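Local atomic coordinates of putative Zn-dependent Alcohol Dehydrogenase (Rhodobacter sphaeroides, PDB entry 3IV6), a protein that binds S-adenosylmethionine on a Rossmann-like fold and, despite its name as a putative alcohol dehydrogenase, is probably a methyltransferase. Residues 18-22 against 82-86; 38-43 against 144-148; 47-52 against 110-116. All coordinates share one frame; numbering follows the deposited sequence.

From the N terminus the chain passes 18-22, 38-43 and 47-52 before any of the three contacts closes. The first loop is shut when 82-86, at the end of helix 77-86, returns to 18-22 in contact 1; 110-116 then joins 47-52 in contact 3, and 144-148 reaches 38-43 in contact 2. Contact 3 therefore lies within the span bracketed by contact 2, while contact 1 crosses both. Contacts 2 and 3 meet in the central sheet, where R145 N lies 2.8 Å from V114 O. Contact 1 stands apart, tying the N-terminal SAM-covering region to a helix flanking that sheet.

Contact 1 (18-22 against 82-86); sequences GNQFW and DLAEA. With SAM (S-adenosylmethionine), chain E.
D82 OD2 has two partners: the backbone N of N19 donates to it over 2.8 Å in an almost straight bond (N-H...O 171°), and R78, one turn earlier on the same helix, adds a salt bridge through NE. The N19 bond uses the anti lone pair of OD2, the one facing away from the other carboxylate oxygen. The N19 side chain turns back over the same group, its amide stacked on the carboxylate with the planes 27° apart and CG 3.5 Å from OD2. From there ND2 donates to a water 3.1 Å away, which in turn donates to D82 O and to E85 OE1, each at 2.8 Å. The water thus carries the amide across to the helix backbone and to a second acid. Helix 77-86 is the crossover of a parallel beta-alpha-beta unit between strands 69-74 and 93-96, part of the sheet of a class I methyltransferase fold; D74, which closes the first of these strands, bonds SAM. Beside the polar patch, W22 presents the far end of its indole to the helix. Its CG sits between the backbone N and the carbonyl carbon (chi1 70°), a turn that folds the ring against N19, whose CA lies over one indole face, toward its rim. CH2 reaches to 4.0 Å from L83 CA, CZ2 meets A86 CB at 4.2 Å, and D82 O lies at the ring edge. F21 points elsewhere, bringing CZ to 3.4 Å from the amino N of SAM.

Contact 2 (38-43 against 144-148); sequences IFLENI and VRASV
The guanidinium of R145 meets the backbone of 39-41 end-on, with NH1 and NH2 both donating to one atom, the carbonyl O of E41. NH2 is 2.8 Å from that oxygen, in the carbonyl plane and on a lone pair; NH1 is 3.0 Å from it and tilted somewhat from the plane. NH2 also bonds F39 O at 3.1 Å, but here it stands above the carbonyl plane, with a C=O...N angle of only 104°. Both acceptor oxygens nevertheless lie in the plane of the guanidinium, at its edge, which fixes the rotation of the group. CG stands anti to the carbonyl carbon (chi1 -62°), and from there the chain runs extended to NE, which is left with a weak bond to Q255 OE1. I43 slides past it in the opposite sense, CD1 lying 4.0 Å from NH2. What binds the arginine is backbone rather than carboxylate: E41 OE1 stays 5.9 Å from NH2, too far for a salt bridge. E41 O belongs to a type II turn from L40 to I43, with N42 at positive phi and I43 N bonded to L40 O, and F39 O precedes it.

F39 approaches the strand with its ring edge. CZ is 3.6 Å from S147 OG and CE2 3.8 Å from R145 O, both near the ring plane. The polar partner of this hydroxyl is D117 OD1 on the neighbouring strand. Towards the outer part of the sheet, F39 also touches L253. Helix 33-39 and the turn after it thus pack on the fifth strand of the sheet; the antiparallel strand 251-258 beside that strand, and the strand order 3-2-1-4-5-7-6, are those of the class I methyltransferase fold.

Contact 3 (47-52 against 110-116); sequences STVAVI and HFDFVLN
T48 and D112 fasten the start of a parallel strand pair, 48-52 with 113-116, at the centre of the class I methyltransferase sheet. D112 OD1 accepts T48 N at 3.2 Å from above the carboxylate plane. In return D112 N donates to T48 OG1 at 3.0 Å and, weakly, to T48 O. That carbonyl takes its main bond from F113 N, 3.0 Å away. The parallel pattern then proceeds through A50: its N reaches F113 O at 2.8 Å and its O receives L115 N at 2.8 Å, before I52 N bonds L115 O. The backbones of V49 and V51 are satisfied on the other side, by strand 69-74. I52 at the strand end approaches bound SAM.

A50 CB sits over the centre of the F111 ring, 3.8 Å from its centroid, in a CH-pi contact; H110 ND1 lies over the rim of the opposite face. Replacing F111 by an alanine would probably open a gap beside A50 CB and leave T71, which the ring also touches, less well covered. V114 shares this face of the sheet, where CG2 adjoins A50 CB and helix 125-139 packs. On the reverse face V49 CG1 meets L115 CD1 at 3.7 Å. T48 OG1, placed between its backbone N and carbonyl carbon (chi1 54°), is also 2.7 Å from a water that donates to H110 O.

Contact 1 (18-22 against 82-86)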
ATOM      1  N   GLY A  18      -2.411  10.805  -9.166  1.00 43.76           N
ATOM      2  CA  GLY A  18      -1.085  11.140  -9.652  1.00 40.37           C
ATOM      3  C   GLY A  18      -0.268  11.881  -8.613  1.00 38.61           C
ATOM      4  O   GLY A  18      -0.496  11.775  -7.418  1.00 34.83           O
ATOM      5  N   ASN A  19       0.702  12.645  -9.081  1.00 38.85           N
ATOM      6  CA  ASN A  19       1.563  13.390  -8.195  1.00 30.88           C
ATOM      7  C   ASN A  19       0.883  14.214  -7.086  1.00 32.45           C
ATOM      8  O   ASN A  19       1.538  14.674  -6.170  1.00 36.07           O
ATOM      9  CB  ASN A  19       2.565  14.239  -9.001  1.00 38.91           C
ATOM     10  CG  ASN A  19       1.906  15.312  -9.880  1.00 43.11           C
ATOM     11  OD1 ASN A  19       0.734  15.670  -9.701  1.00 49.63           O
ATOM     12  ND2 ASN A  19       2.685  15.850 -10.822  1.00 39.69           N
ATOM     13  N   GLN A  20      -0.420  14.411  -7.149  1.00 37.44           N
ATOM     14  CA  GLN A  20      -1.093  15.149  -6.084  1.00 39.92           C
ATOM     15  C   GLN A  20      -0.873  14.480  -4.734  1.00 36.82           C
ATOM     16  O   GLN A  20      -0.836  15.141  -3.693  1.00 37.71           O
ATOM     17  CB  GLN A  20      -2.592  15.251  -6.352  1.00 38.35           C
ATOM     18  CG  GLN A  20      -2.962  16.121  -7.514  1.00 39.23           C
ATOM     19  CD  GLN A  20      -4.447  16.156  -7.724  1.00 41.99           C
ATOM     20  OE1 GLN A  20      -5.167  16.890  -7.049  1.00 47.71           O
ATOM     21  NE2 GLN A  20      -4.923  15.349  -8.658  1.00 42.53           N
ATOM     22  N   PHE A  21      -0.722  13.165  -4.752  1.00 35.23           N
ATOM     23  CA  PHE A  21      -0.559  12.443  -3.512  1.00 35.02           C
ATOM     24  C   PHE A  21       0.623  12.910  -2.656  1.00 35.96           C
ATOM     25  O   PHE A  21       0.520  13.007  -1.429  1.00 38.39           O
ATOM     26  CB  PHE A  21      -0.466  10.947  -3.728  1.00 31.91           C
ATOM     27  CG  PHE A  21      -0.529  10.192  -2.446  1.00 34.51           C
ATOM     28  CD1 PHE A  21      -1.756   9.862  -1.893  1.00 32.40           C
ATOM     29  CD2 PHE A  21       0.634   9.885  -1.741  1.00 33.48           C
ATOM     30  CE1 PHE A  21      -1.842   9.197  -0.694  1.00 36.32           C
ATOM     31  CE2 PHE A  21       0.569   9.230  -0.517  1.00 29.55           C
ATOM     32  CZ  PHE A  21      -0.669   8.878   0.006  1.00 34.01           C
ATOM     33  N   TRP A  22       1.745  13.206  -3.288  1.00 32.23           N
ATOM     34  CA  TRP A  22       2.890  13.654  -2.517  1.00 30.76           C
ATOM     35  C   TRP A  22       3.166  15.161  -2.606  1.00 35.74           C
ATOM     36  O   TRP A  22       4.161  15.647  -2.054  1.00 42.80           O
ATOM     37  CB  TRP A  22       4.117  12.894  -2.979  1.00 32.47           C
ATOM     38  CG  TRP A  22       4.620  13.260  -4.393  1.00 34.01           C
ATOM     39  CD1 TRP A  22       5.255  14.423  -4.785  1.00 35.18           C
ATOM     40  CD2 TRP A  22       4.584  12.434  -5.548  1.00 28.06           C
ATOM     41  NE1 TRP A  22       5.598  14.360  -6.114  1.00 33.76           N
ATOM     42  CE2 TRP A  22       5.198  13.140  -6.602  1.00 30.37           C
ATOM     43  CE3 TRP A  22       4.089  11.160  -5.795  1.00 27.56           C
ATOM     44  CZ2 TRP A  22       5.320  12.618  -7.866  1.00 30.25           C
ATOM     45  CZ3 TRP A  22       4.222  10.644  -7.043  1.00 32.34           C
ATOM     46  CH2 TRP A  22       4.825  11.366  -8.067  1.00 33.40           C
ATOM     47  N   ASP A  82       3.974  10.242 -13.690  1.00 36.72           N
ATOM     48  CA  ASP A  82       4.268  11.400 -12.838  1.00 40.66           C
ATOM     49  C   ASP A  82       5.539  11.192 -12.013  1.00 42.75           C
ATOM     50  O   ASP A  82       6.292  12.143 -11.724  1.00 35.21           O
ATOM     51  CB  ASP A  82       3.096  11.684 -11.894  1.00 43.80           C
ATOM     52  CG  ASP A  82       1.917  12.366 -12.593  1.00 51.72           C
ATOM     53  OD1 ASP A  82       2.027  12.623 -13.814  1.00 51.66           O
ATOM     54  OD2 ASP A  82       0.887  12.639 -11.916  1.00 51.45           O
ATOM     55  N   LEU A  83       5.772   9.930 -11.643  1.00 41.59           N
ATOM     56  CA  LEU A  83       6.954   9.566 -10.876  1.00 33.68           C
ATOM     57  C   LEU A  83       8.184   9.669 -11.779  1.00 38.00           C
ATOM     58  O   LEU A  83       9.186  10.282 -11.403  1.00 41.25           O
ATOM     59  CB  LEU A  83       6.824   8.169 -10.258  1.00 30.21           C
ATOM     60  CG  LEU A  83       8.136   7.793  -9.558  1.00 31.95           C
ATOM     61  CD1 LEU A  83       8.435   8.692  -8.355  1.00 26.79           C
ATOM     62  CD2 LEU A  83       8.243   6.329  -9.214  1.00 26.60           C
ATOM     63  N   ALA A  84       8.100   9.080 -12.973  1.00 39.42           N
ATOM     64  CA  ALA A  84       9.173   9.162 -13.963  1.00 36.14           C
ATOM     65  C   ALA A  84       9.468  10.602 -14.345  1.00 38.37           C
ATOM     66  O   ALA A  84      10.582  10.942 -14.721  1.00 39.56           O
ATOM     67  CB  ALA A  84       8.823   8.378 -15.197  1.00 34.94           C
ATOM     68  N   GLU A  85       8.463  11.456 -14.269  1.00 40.06           N
ATOM     69  CA  GLU A  85       8.701  12.873 -14.507  1.00 47.18           C
ATOM     70  C   GLU A  85       9.532  13.536 -13.381  1.00 44.31           C
ATOM     71  O   GLU A  85      10.540  14.193 -13.646  1.00 38.35           O
ATOM     72  CB  GLU A  85       7.373  13.587 -14.738  1.00 53.72           C
ATOM     73  CG  GLU A  85       7.455  15.098 -14.786  1.00 65.95           C
ATOM     74  CD  GLU A  85       6.079  15.726 -14.897  1.00 84.40           C
ATOM     75  OE1 GLU A  85       5.507  16.115 -13.840  1.00 77.20           O
ATOM     76  OE2 GLU A  85       5.573  15.811 -16.045  1.00 85.17           O
ATOM     77  N   ALA A  86       9.101  13.339 -12.136  1.00 39.83           N
ATOM     78  CA  ALA A  86       9.803  13.831 -10.966  1.00 36.63           C
ATOM     79  C   ALA A  86      11.232  13.288 -10.824  1.00 45.46           C
ATOM     80  O   ALA A  86      12.054  13.871 -10.113  1.00 46.17           O
ATOM     81  CB  ALA A  86       8.998  13.515  -9.726  1.00 32.48           C
TER
HETATM   82  N   SAM E 301       0.444   5.894  -1.051  1.00 42.04           N
HETATM   83  CA  SAM E 301       0.799   5.758   0.350  1.00 38.72           C
HETATM   84  C   SAM E 301       2.272   6.027   0.569  1.00 30.22           C
HETATM   85  O   SAM E 301       3.059   6.305  -0.347  1.00 27.19           O
HETATM   86  OXT SAM E 301       2.650   5.980   1.717  1.00 31.74           O
HETATM   87  CB  SAM E 301       0.364   4.406   0.904  1.00 37.81           C
HETATM   88  CG  SAM E 301      -0.574   3.591   0.005  1.00 38.73           C
HETATM   89  SD  SAM E 301       0.193   2.640  -1.346  1.00 56.25           S
HETATM   90  CE  SAM E 301       1.936   3.145  -1.285  1.00 34.75           C
HETATM   91  C5' SAM E 301      -0.532   3.387  -2.849  1.00 32.16           C
HETATM   92  C4' SAM E 301       0.247   3.284  -4.156  1.00 32.85           C
HETATM   93  O4' SAM E 301       0.351   1.926  -4.545  1.00 31.89           O
HETATM   94  C3' SAM E 301      -0.446   3.980  -5.313  1.00 36.31           C
HETATM   95  O3' SAM E 301       0.569   4.539  -6.115  1.00 34.93           O
HETATM   96  C2' SAM E 301      -1.093   2.863  -6.105  1.00 34.20           C
HETATM   97  O2' SAM E 301      -1.091   3.133  -7.491  1.00 33.84           O
HETATM   98  C1' SAM E 301      -0.204   1.668  -5.813  1.00 27.21           C
HETATM   99  N9  SAM E 301      -0.975   0.419  -5.759  1.00 21.57           N
HETATM  100  C8  SAM E 301      -2.148   0.218  -5.079  1.00 23.23           C
HETATM  101  N7  SAM E 301      -2.565  -1.059  -5.294  1.00 23.35           N
HETATM  102  C5  SAM E 301      -1.674  -1.693  -6.107  1.00 24.76           C
HETATM  103  C6  SAM E 301      -1.620  -2.999  -6.631  1.00 25.11           C
HETATM  104  N6  SAM E 301      -2.560  -3.915  -6.382  1.00 21.75           N
HETATM  105  N1  SAM E 301      -0.571  -3.328  -7.452  1.00 24.76           N
HETATM  106  C2  SAM E 301       0.389  -2.370  -7.752  1.00 27.24           C
HETATM  107  N3  SAM E 301       0.357  -1.098  -7.234  1.00 21.07           N
HETATM  108  C4  SAM E 301      -0.668  -0.759  -6.419  1.00 22.55           C
HETATM  109  O   HOH W   1       5.574  14.840 -11.333  1.00 40.13           O

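Contact 2 (38-43 against 144-148)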
ATOM      1  N   ILE A  38      14.227   4.271   8.378  1.00 20.26           N
ATOM      2  CA  ILE A  38      13.974   2.967   8.964  1.00 23.07           C
ATOM      3  C   ILE A  38      13.678   1.887   7.918  1.00 22.88           C
ATOM      4  O   ILE A  38      14.056   0.731   8.080  1.00 25.44           O
ATOM      5  CB  ILE A  38      12.822   3.061   9.967  1.00 24.48           C
ATOM      6  CG1 ILE A  38      13.250   3.893  11.169  1.00 16.76           C
ATOM      7  CG2 ILE A  38      12.315   1.678  10.387  1.00 20.00           C
ATOM      8  CD1 ILE A  38      12.080   4.442  11.972  1.00 17.69           C
ATOM      9  N   PHE A  39      12.984   2.279   6.855  1.00 23.89           N
ATOM     10  CA  PHE A  39      12.640   1.415   5.724  1.00 22.70           C
ATOM     11  C   PHE A  39      13.915   0.928   5.036  1.00 24.29           C
ATOM     12  O   PHE A  39      13.917  -0.070   4.327  1.00 24.65           O
ATOM     13  CB  PHE A  39      11.763   2.194   4.701  1.00 20.51           C
ATOM     14  CG  PHE A  39      10.285   1.891   4.808  1.00 23.09           C
ATOM     15  CD1 PHE A  39       9.413   2.815   5.348  1.00 19.23           C
ATOM     16  CD2 PHE A  39       9.779   0.656   4.404  1.00 21.88           C
ATOM     17  CE1 PHE A  39       8.069   2.528   5.462  1.00 25.32           C
ATOM     18  CE2 PHE A  39       8.429   0.358   4.518  1.00 24.39           C
ATOM     19  CZ  PHE A  39       7.566   1.298   5.055  1.00 25.48           C
ATOM     20  N   LEU A  40      15.003   1.641   5.271  1.00 25.16           N
ATOM     21  CA  LEU A  40      16.188   1.496   4.459  1.00 28.75           C
ATOM     22  C   LEU A  40      17.396   1.014   5.238  1.00 25.68           C
ATOM     23  O   LEU A  40      18.473   0.898   4.684  1.00 27.11           O
ATOM     24  CB  LEU A  40      16.518   2.839   3.781  1.00 29.07           C
ATOM     25  CG  LEU A  40      15.606   3.298   2.646  1.00 22.83           C
ATOM     26  CD1 LEU A  40      16.070   4.663   2.139  1.00 25.11           C
ATOM     27  CD2 LEU A  40      15.627   2.287   1.561  1.00 20.73           C
ATOM     28  N   GLU A  41      17.220   0.749   6.518  1.00 23.98           N
ATOM     29  CA  GLU A  41      18.342   0.345   7.343  1.00 26.29           C
ATOM     30  C   GLU A  41      18.992  -0.939   6.883  1.00 27.80           C
ATOM     31  O   GLU A  41      18.310  -1.893   6.576  1.00 29.99           O
ATOM     32  CB  GLU A  41      17.905   0.167   8.780  1.00 28.92           C
ATOM     33  CG  GLU A  41      17.433   1.427   9.433  1.00 33.91           C
ATOM     34  CD  GLU A  41      16.925   1.168  10.828  1.00 35.31           C
ATOM     35  OE1 GLU A  41      16.895  -0.013  11.253  1.00 35.39           O
ATOM     36  OE2 GLU A  41      16.553   2.148  11.497  1.00 36.80           O
ATOM     37  N   ASN A  42      20.320  -0.961   6.880  1.00 28.08           N
ATOM     38  CA  ASN A  42      21.061  -2.157   6.517  1.00 30.55           C
ATOM     39  C   ASN A  42      20.948  -2.436   5.045  1.00 32.56           C
ATOM     40  O   ASN A  42      21.389  -3.490   4.596  1.00 33.57           O
ATOM     41  CB  ASN A  42      20.564  -3.381   7.271  1.00 31.63           C
ATOM     42  CG  ASN A  42      20.739  -3.256   8.755  1.00 34.79           C
ATOM     43  OD1 ASN A  42      21.350  -2.302   9.241  1.00 31.36           O
ATOM     44  ND2 ASN A  42      20.185  -4.216   9.497  1.00 36.25           N
ATOM     45  N   ILE A  43      20.318  -1.520   4.306  1.00 27.76           N
ATOM     46  CA  ILE A  43      20.355  -1.564   2.850  1.00 27.86           C
ATOM     47  C   ILE A  43      21.521  -0.704   2.354  1.00 31.07           C
ATOM     48  O   ILE A  43      21.677   0.460   2.750  1.00 29.64           O
ATOM     49  CB  ILE A  43      19.068  -1.096   2.211  1.00 29.09           C
ATOM     50  CG1 ILE A  43      17.899  -1.941   2.702  1.00 30.17           C
ATOM     51  CG2 ILE A  43      19.202  -1.129   0.687  1.00 25.93           C
ATOM     52  CD1 ILE A  43      16.584  -1.483   2.143  1.00 28.27           C
ATOM     53  N   VAL A 144      11.252  -8.670   2.963  1.00 21.69           N
ATOM     54  CA  VAL A 144      10.135  -7.789   2.630  1.00 21.54           C
ATOM     55  C   VAL A 144       9.916  -6.912   3.836  1.00 21.66           C
ATOM     56  O   VAL A 144       9.848  -7.407   4.964  1.00 22.83           O
ATOM     57  CB  VAL A 144       8.844  -8.590   2.351  1.00 22.33           C
ATOM     58  CG1 VAL A 144       7.549  -7.658   2.130  1.00 14.55           C
ATOM     59  CG2 VAL A 144       9.083  -9.513   1.177  1.00 19.50           C
ATOM     60  N   ARG A 145       9.831  -5.607   3.600  1.00 19.34           N
ATOM     61  CA  ARG A 145       9.458  -4.672   4.653  1.00 19.79           C
ATOM     62  C   ARG A 145       8.175  -3.977   4.253  1.00 21.46           C
ATOM     63  O   ARG A 145       8.099  -3.246   3.250  1.00 19.42           O
ATOM     64  CB  ARG A 145      10.591  -3.690   4.914  1.00 23.06           C
ATOM     65  CG  ARG A 145      11.890  -4.366   5.399  1.00 23.68           C
ATOM     66  CD  ARG A 145      12.983  -3.369   5.560  1.00 23.00           C
ATOM     67  NE  ARG A 145      14.152  -3.984   6.171  1.00 29.46           N
ATOM     68  CZ  ARG A 145      15.336  -3.390   6.347  1.00 30.30           C
ATOM     69  NH1 ARG A 145      16.329  -4.072   6.934  1.00 35.68           N
ATOM     70  NH2 ARG A 145      15.540  -2.135   5.953  1.00 21.04           N
ATOM     71  N   ALA A 146       7.134  -4.255   5.017  1.00 24.03           N
ATOM     72  CA  ALA A 146       5.791  -3.734   4.688  1.00 24.56           C
ATOM     73  C   ALA A 146       5.106  -3.107   5.906  1.00 19.44           C
ATOM     74  O   ALA A 146       4.866  -3.782   6.895  1.00 18.87           O
ATOM     75  CB  ALA A 146       4.912  -4.849   4.094  1.00 18.59           C
ATOM     76  N   SER A 147       4.821  -1.814   5.857  1.00 17.56           N
ATOM     77  CA  SER A 147       4.175  -1.191   7.002  1.00 18.83           C
ATOM     78  C   SER A 147       2.666  -1.240   6.814  1.00 24.27           C
ATOM     79  O   SER A 147       2.191  -1.189   5.700  1.00 23.66           O
ATOM     80  CB  SER A 147       4.592   0.230   7.072  1.00 23.04           C
ATOM     81  OG  SER A 147       4.069   0.881   5.935  1.00 22.03           O
ATOM     82  N   VAL A 148       1.918  -1.351   7.900  1.00 24.64           N
ATOM     83  CA  VAL A 148       0.484  -1.382   7.827  1.00 19.78           C
ATOM     84  C   VAL A 148      -0.113  -0.445   8.860  1.00 22.38           C
ATOM     85  O   VAL A 148       0.267  -0.483  10.001  1.00 24.53           O
ATOM     86  CB  VAL A 148      -0.040  -2.764   8.126  1.00 22.53           C
ATOM     87  CG1 VAL A 148      -1.561  -2.815   7.819  1.00 21.81           C
ATOM     88  CG2 VAL A 148       0.718  -3.787   7.282  1.00 14.67           C
TER

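Contact 3 (47-52 against 110-116)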
ATOM      1  N   SER A  47      22.633  -2.815  -3.488  1.00 32.32           N
ATOM      2  CA  SER A  47      21.509  -3.687  -3.160  1.00 37.81           C
ATOM      3  C   SER A  47      20.435  -3.529  -4.220  1.00 33.15           C
ATOM      4  O   SER A  47      20.254  -2.419  -4.735  1.00 28.93           O
ATOM      5  CB  SER A  47      20.933  -3.330  -1.789  1.00 35.43           C
ATOM      6  OG  SER A  47      21.881  -3.539  -0.765  1.00 41.05           O
ATOM      7  N   THR A  48      19.756  -4.626  -4.572  1.00 27.37           N
ATOM      8  CA  THR A  48      18.536  -4.509  -5.389  1.00 28.33           C
ATOM      9  C   THR A  48      17.262  -4.370  -4.552  1.00 28.08           C
ATOM     10  O   THR A  48      16.929  -5.256  -3.744  1.00 26.36           O
ATOM     11  CB  THR A  48      18.362  -5.636  -6.410  1.00 30.32           C
ATOM     12  OG1 THR A  48      18.435  -6.912  -5.756  1.00 32.28           O
ATOM     13  CG2 THR A  48      19.426  -5.530  -7.458  1.00 38.20           C
ATOM     14  N   VAL A  49      16.556  -3.260  -4.783  1.00 24.00           N
ATOM     15  CA  VAL A  49      15.384  -2.889  -4.002  1.00 23.65           C
ATOM     16  C   VAL A  49      14.182  -2.696  -4.907  1.00 21.28           C
ATOM     17  O   VAL A  49      14.254  -1.974  -5.885  1.00 19.94           O
ATOM     18  CB  VAL A  49      15.624  -1.549  -3.248  1.00 24.43           C
ATOM     19  CG1 VAL A  49      14.373  -1.123  -2.506  1.00 12.86           C
ATOM     20  CG2 VAL A  49      16.847  -1.636  -2.340  1.00 23.07           C
ATOM     21  N   ALA A  50      13.061  -3.308  -4.563  1.00 22.80           N
ATOM     22  CA  ALA A  50      11.801  -3.051  -5.267  1.00 17.34           C
ATOM     23  C   ALA A  50      10.892  -2.278  -4.347  1.00 22.06           C
ATOM     24  O   ALA A  50      10.601  -2.743  -3.244  1.00 22.30           O
ATOM     25  CB  ALA A  50      11.150  -4.338  -5.624  1.00 14.73           C
ATOM     26  N   VAL A  51      10.444  -1.108  -4.790  1.00 23.21           N
ATOM     27  CA  VAL A  51       9.354  -0.404  -4.123  1.00 20.09           C
ATOM     28  C   VAL A  51       8.029  -0.632  -4.843  1.00 21.01           C
ATOM     29  O   VAL A  51       7.877  -0.277  -6.012  1.00 21.74           O
ATOM     30  CB  VAL A  51       9.628   1.109  -4.038  1.00 18.76           C
ATOM     31  CG1 VAL A  51       8.547   1.798  -3.221  1.00 16.98           C
ATOM     32  CG2 VAL A  51      11.003   1.366  -3.442  1.00 15.15           C
ATOM     33  N   ILE A  52       7.072  -1.226  -4.138  1.00 21.38           N
ATOM     34  CA  ILE A  52       5.692  -1.271  -4.604  1.00 19.32           C
ATOM     35  C   ILE A  52       4.931  -0.015  -4.194  1.00 23.14           C
ATOM     36  O   ILE A  52       4.814   0.292  -3.007  1.00 23.43           O
ATOM     37  CB  ILE A  52       4.953  -2.509  -4.061  1.00 19.01           C
ATOM     38  CG1 ILE A  52       5.871  -3.732  -4.085  1.00 18.91           C
ATOM     39  CG2 ILE A  52       3.689  -2.770  -4.866  1.00 21.56           C
ATOM     40  CD1 ILE A  52       6.470  -4.019  -5.445  1.00 23.02           C
ATOM     41  N   HIS A 110      14.460 -11.886  -7.654  1.00 28.89           N
ATOM     42  CA  HIS A 110      15.320 -10.931  -8.317  1.00 31.98           C
ATOM     43  C   HIS A 110      15.735  -9.758  -7.428  1.00 32.37           C
ATOM     44  O   HIS A 110      16.660  -9.026  -7.756  1.00 38.05           O
ATOM     45  CB  HIS A 110      14.601 -10.410  -9.557  1.00 36.19           C
ATOM     46  CG  HIS A 110      15.521  -9.877 -10.596  1.00 46.97           C
ATOM     47  ND1 HIS A 110      15.824  -8.536 -10.701  1.00 49.86           N
ATOM     48  CD2 HIS A 110      16.223 -10.504 -11.566  1.00 54.74           C
ATOM     49  CE1 HIS A 110      16.664  -8.359 -11.701  1.00 52.83           C
ATOM     50  NE2 HIS A 110      16.925  -9.534 -12.243  1.00 63.68           N
ATOM     51  N   PHE A 111      15.049  -9.559  -6.308  1.00 32.16           N
ATOM     52  CA  PHE A 111      15.357  -8.411  -5.439  1.00 33.09           C
ATOM     53  C   PHE A 111      15.864  -8.806  -4.051  1.00 26.01           C
ATOM     54  O   PHE A 111      15.399  -9.796  -3.498  1.00 24.17           O
ATOM     55  CB  PHE A 111      14.134  -7.498  -5.343  1.00 28.29           C
ATOM     56  CG  PHE A 111      13.718  -6.943  -6.661  1.00 27.29           C
ATOM     57  CD1 PHE A 111      14.323  -5.804  -7.167  1.00 30.18           C
ATOM     58  CD2 PHE A 111      12.764  -7.569  -7.412  1.00 24.49           C
ATOM     59  CE1 PHE A 111      13.969  -5.293  -8.406  1.00 27.15           C
ATOM     60  CE2 PHE A 111      12.412  -7.058  -8.648  1.00 34.15           C
ATOM     61  CZ  PHE A 111      13.033  -5.914  -9.149  1.00 26.88           C
ATOM     62  N   ASP A 112      16.815  -8.047  -3.499  1.00 21.71           N
ATOM     63  CA  ASP A 112      17.224  -8.272  -2.104  1.00 29.86           C
ATOM     64  C   ASP A 112      16.149  -7.788  -1.105  1.00 30.37           C
ATOM     65  O   ASP A 112      15.933  -8.408  -0.045  1.00 27.06           O
ATOM     66  CB  ASP A 112      18.535  -7.554  -1.781  1.00 32.51           C
ATOM     67  CG  ASP A 112      19.720  -8.101  -2.550  1.00 40.43           C
ATOM     68  OD1 ASP A 112      20.565  -7.284  -2.976  1.00 36.26           O
ATOM     69  OD2 ASP A 112      19.804  -9.345  -2.721  1.00 47.79           O
ATOM     70  N   PHE A 113      15.499  -6.672  -1.454  1.00 25.27           N
ATOM     71  CA  PHE A 113      14.480  -6.050  -0.617  1.00 26.35           C
ATOM     72  C   PHE A 113      13.237  -5.633  -1.382  1.00 24.40           C
ATOM     73  O   PHE A 113      13.319  -5.102  -2.489  1.00 22.43           O
ATOM     74  CB  PHE A 113      15.043  -4.831   0.104  1.00 25.10           C
ATOM     75  CG  PHE A 113      16.151  -5.152   1.052  1.00 29.42           C
ATOM     76  CD1 PHE A 113      15.872  -5.529   2.352  1.00 33.85           C
ATOM     77  CD2 PHE A 113      17.475  -5.080   0.643  1.00 30.86           C
ATOM     78  CE1 PHE A 113      16.896  -5.823   3.231  1.00 37.62           C
ATOM     79  CE2 PHE A 113      18.495  -5.375   1.501  1.00 32.43           C
ATOM     80  CZ  PHE A 113      18.214  -5.745   2.800  1.00 38.77           C
ATOM     81  N   VAL A 114      12.078  -5.890  -0.781  1.00 22.61           N
ATOM     82  CA  VAL A 114      10.837  -5.320  -1.293  1.00 19.25           C
ATOM     83  C   VAL A 114      10.267  -4.446  -0.196  1.00 18.56           C
ATOM     84  O   VAL A 114      10.010  -4.907   0.924  1.00 22.84           O
ATOM     85  CB  VAL A 114       9.821  -6.406  -1.694  1.00 22.33           C
ATOM     86  CG1 VAL A 114       8.370  -5.847  -1.684  1.00 19.08           C
ATOM     87  CG2 VAL A 114      10.165  -6.999  -3.053  1.00 18.51           C
ATOM     88  N   LEU A 115      10.115  -3.169  -0.505  1.00 16.66           N
ATOM     89  CA  LEU A 115       9.523  -2.205   0.427  1.00 18.34           C
ATOM     90  C   LEU A 115       8.120  -1.718  -0.021  1.00 17.35           C
ATOM     91  O   LEU A 115       7.855  -1.533  -1.214  1.00 14.34           O
ATOM     92  CB  LEU A 115      10.457  -1.005   0.611  1.00 13.11           C
ATOM     93  CG  LEU A 115      11.953  -1.296   0.573  1.00 14.76           C
ATOM     94  CD1 LEU A 115      12.729  -0.007   0.568  1.00 13.07           C
ATOM     95  CD2 LEU A 115      12.399  -2.211   1.693  1.00 15.59           C
ATOM     96  N   ASN A 116       7.213  -1.544   0.937  1.00 19.59           N
ATOM     97  CA  ASN A 116       6.024  -0.722   0.694  1.00 19.54           C
ATOM     98  C   ASN A 116       5.441  -0.122   1.963  1.00 21.50           C
ATOM     99  O   ASN A 116       5.505  -0.744   3.040  1.00 24.59           O
ATOM    100  CB  ASN A 116       4.960  -1.486  -0.104  1.00 22.52           C
ATOM    101  CG  ASN A 116       4.630  -2.855   0.495  1.00 23.17           C
ATOM    102  OD1 ASN A 116       5.194  -3.871   0.093  1.00 19.21           O
ATOM    103  ND2 ASN A 116       3.679  -2.884   1.420  1.00 20.94           N
TER
HETATM  104  O   HOH W   2      19.299  -9.387  -6.473  1.00 33.20           O